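Local coordinates for protein 2-oxoglutarate carboxylase small subunit (Hydrogenobacter thermophilus, PDB 7KCT) that belongs to the biotin carboxylase family of ATP-grasp proteins and binds adenosine-5'-diphosphate, bicarbonate and magnesium ions, at residues Val38-Glu43 against Glu72-Leu77. Residues are numbered along the deposited sequence; the frame is centred on the assembly and turned at random.
Sequences VAIYNE and ERIVDL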
loop_
_atom_site.group_PDB
_atom_site.type_symbol
_atom_site.label_atom_id
_atom_site.label_comp_id
_atom_site.label_asym_id
_atom_site.label_seq_id
_atom_site.Cartn_x
_atom_site.Cartn_y
_atom_site.Cartn_z
ATOM N N VAL A 38 8.825 -17.990 14.129
ATOM C CA VAL A 38 9.476 -19.232 13.743
ATOM C C VAL A 38 8.911 -19.631 12.403
ATOM O O VAL A 38 7.683 -19.742 12.263
ATOM C CB VAL A 38 9.214 -20.380 14.739
ATOM C CG1 VAL A 38 9.969 -21.625 14.332
ATOM C CG2 VAL A 38 9.592 -20.004 16.181
ATOM N N ALA A 39 9.783 -19.860 11.426
ATOM C CA ALA A 39 9.344 -20.362 10.128
ATOM C C ALA A 39 9.759 -21.815 9.921
ATOM O O ALA A 39 10.700 -22.323 10.546
ATOM C CB ALA A 39 9.901 -19.467 9.009
ATOM N N ILE A 40 9.034 -22.500 9.029
ATOM C CA ILE A 40 9.418 -23.852 8.614
ATOM C C ILE A 40 9.526 -23.850 7.101
ATOM O O ILE A 40 8.860 -23.062 6.425
ATOM C CB ILE A 40 8.423 -24.946 9.088
ATOM C CG1 ILE A 40 6.994 -24.668 8.601
ATOM C CG2 ILE A 40 8.452 -25.088 10.605
ATOM C CD1 ILE A 40 5.974 -25.788 8.890
ATOM N N TYR A 41 10.369 -24.734 6.557
ATOM C CA TYR A 41 10.516 -24.745 5.119
ATOM C C TYR A 41 11.094 -26.059 4.643
ATOM O O TYR A 41 11.703 -26.811 5.407
ATOM C CB TYR A 41 11.399 -23.581 4.602
ATOM C CG TYR A 41 12.829 -23.613 5.065
ATOM C CD1 TYR A 41 13.170 -23.232 6.351
ATOM C CD2 TYR A 41 13.857 -23.989 4.197
ATOM C CE1 TYR A 41 14.473 -23.276 6.789
ATOM C CE2 TYR A 41 15.176 -24.019 4.625
ATOM C CZ TYR A 41 15.459 -23.686 5.921
ATOM O OH TYR A 41 16.732 -23.678 6.355
ATOM N N ASN A 42 10.893 -26.306 3.357
ATOM C CA ASN A 42 11.520 -27.449 2.696
ATOM C C ASN A 42 12.830 -27.024 2.058
ATOM O O ASN A 42 12.990 -25.882 1.609
ATOM C CB ASN A 42 10.573 -28.024 1.637
ATOM C CG ASN A 42 11.057 -29.349 1.062
ATOM O OD1 ASN A 42 11.854 -29.363 0.121
ATOM N ND2 ASN A 42 10.627 -30.450 1.665
ATOM N N GLU A 43 13.775 -27.972 2.012
ATOM C CA GLU A 43 15.069 -27.733 1.376
ATOM C C GLU A 43 14.923 -27.109 -0.022
ATOM O O GLU A 43 15.806 -26.380 -0.467
ATOM C CB GLU A 43 15.879 -29.054 1.309
ATOM N N GLU A 72 2.503 -33.972 13.769
ATOM C CA GLU A 72 3.314 -34.318 14.938
ATOM C C GLU A 72 4.654 -33.573 14.938
ATOM O O GLU A 72 5.099 -33.085 15.991
ATOM C CB GLU A 72 3.537 -35.832 15.005
ATOM N N ARG A 73 5.326 -33.514 13.780
ATOM C CA ARG A 73 6.631 -32.879 13.716
ATOM C C ARG A 73 6.546 -31.373 13.961
ATOM O O ARG A 73 7.423 -30.808 14.624
ATOM C CB ARG A 73 7.302 -33.168 12.375
ATOM C CG ARG A 73 8.776 -32.864 12.420
ATOM C CD ARG A 73 9.431 -32.827 11.031
ATOM N NE ARG A 73 9.553 -34.152 10.419
ATOM C CZ ARG A 73 8.832 -34.569 9.379
ATOM N NH1 ARG A 73 7.942 -33.757 8.831
ATOM N NH2 ARG A 73 9.012 -35.787 8.872
ATOM N N ILE A 74 5.487 -30.715 13.474
ATOM C CA ILE A 74 5.338 -29.265 13.643
ATOM C C ILE A 74 5.046 -28.909 15.096
ATOM O O ILE A 74 5.598 -27.948 15.640
ATOM C CB ILE A 74 4.228 -28.773 12.703
ATOM C CG1 ILE A 74 4.696 -28.939 11.263
ATOM C CG2 ILE A 74 3.887 -27.321 12.933
ATOM C CD1 ILE A 74 3.623 -28.705 10.191
ATOM N N VAL A 75 4.164 -29.672 15.744
ATOM C CA VAL A 75 3.847 -29.415 17.140
ATOM C C VAL A 75 5.041 -29.704 18.031
ATOM O O VAL A 75 5.321 -28.958 18.983
ATOM C CB VAL A 75 2.618 -30.239 17.558
ATOM C CG1 VAL A 75 2.485 -30.203 19.058
ATOM C CG2 VAL A 75 1.414 -29.681 16.902
ATOM N N ASP A 76 5.756 -30.787 17.748
ATOM C CA ASP A 76 6.987 -31.088 18.463
ATOM C C ASP A 76 8.000 -29.955 18.317
ATOM O O ASP A 76 8.708 -29.626 19.273
ATOM C CB ASP A 76 7.615 -32.376 17.943
ATOM C CG ASP A 76 6.991 -33.640 18.540
ATOM O OD1 ASP A 76 6.133 -33.532 19.450
ATOM O OD2 ASP A 76 7.363 -34.748 18.082
ATOM N N LEU A 77 8.144 -29.406 17.110
ATOM C CA LEU A 77 9.118 -28.316 16.925
ATOM C C LEU A 77 8.728 -27.104 17.743
ATOM O O LEU A 77 9.582 -26.455 18.353
ATOM C CB LEU A 77 9.247 -27.912 15.457
ATOM C CG LEU A 77 10.105 -26.708 15.075
ATOM C CD1 LEU A 77 11.570 -27.034 15.326
ATOM C CD2 LEU A 77 9.839 -26.380 13.599
#
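Ile-40 meets Ile-74 and Leu-77 in a purely apolar strand-to-helix contact, where strand 36-41 of the N-terminal parallel sheet packs against helix 71-81. All three side chains are buried, and no hydrogen bond joins the two segments. The backbones stay well apart, with the CA atoms of Ile-40 and Ile-74 separated by 8.4 Å, so branched side chains bridge the gap. Ile-40 divides the work between its two branches. Its CG2 methyl meets the CD2 methyl of Leu-77 at 3.5 Å, a tight approach for two methyl groups. Its CD1, on the other branch, comes within 4.0 Å of CD1 of Ile-74. With chi1 at 57°, CG1 of Ile-40 sits over its own backbone, flanked by N and C, and the extended chi2 carries CD1 on to the end of Ile-74. The two isoleucines lie roughly perpendicular; Leu-77, by contrast, runs past Ile-40 in the opposite direction. Three residues apart on the helix, Ile-74 and Leu-77 share the side from which both reach the strand. Leu-15 of the neighbouring strand 13-16 touches both of them, and Phe-99 of helix 97-105 packs on Ile-74. On the strand's other face, Ala-39 points away from the helix and touches Ala-54 and Ala-57. The side chain of Ile-74 lies about 13 Å from a bound ADP, so the contact belongs to the domain core and not to the pocket. Helix packing of this kind, over a parallel sheet of strand order 3-2-1-4-5, is characteristic of the Rossmann-like N-terminal domain of biotin carboxylases.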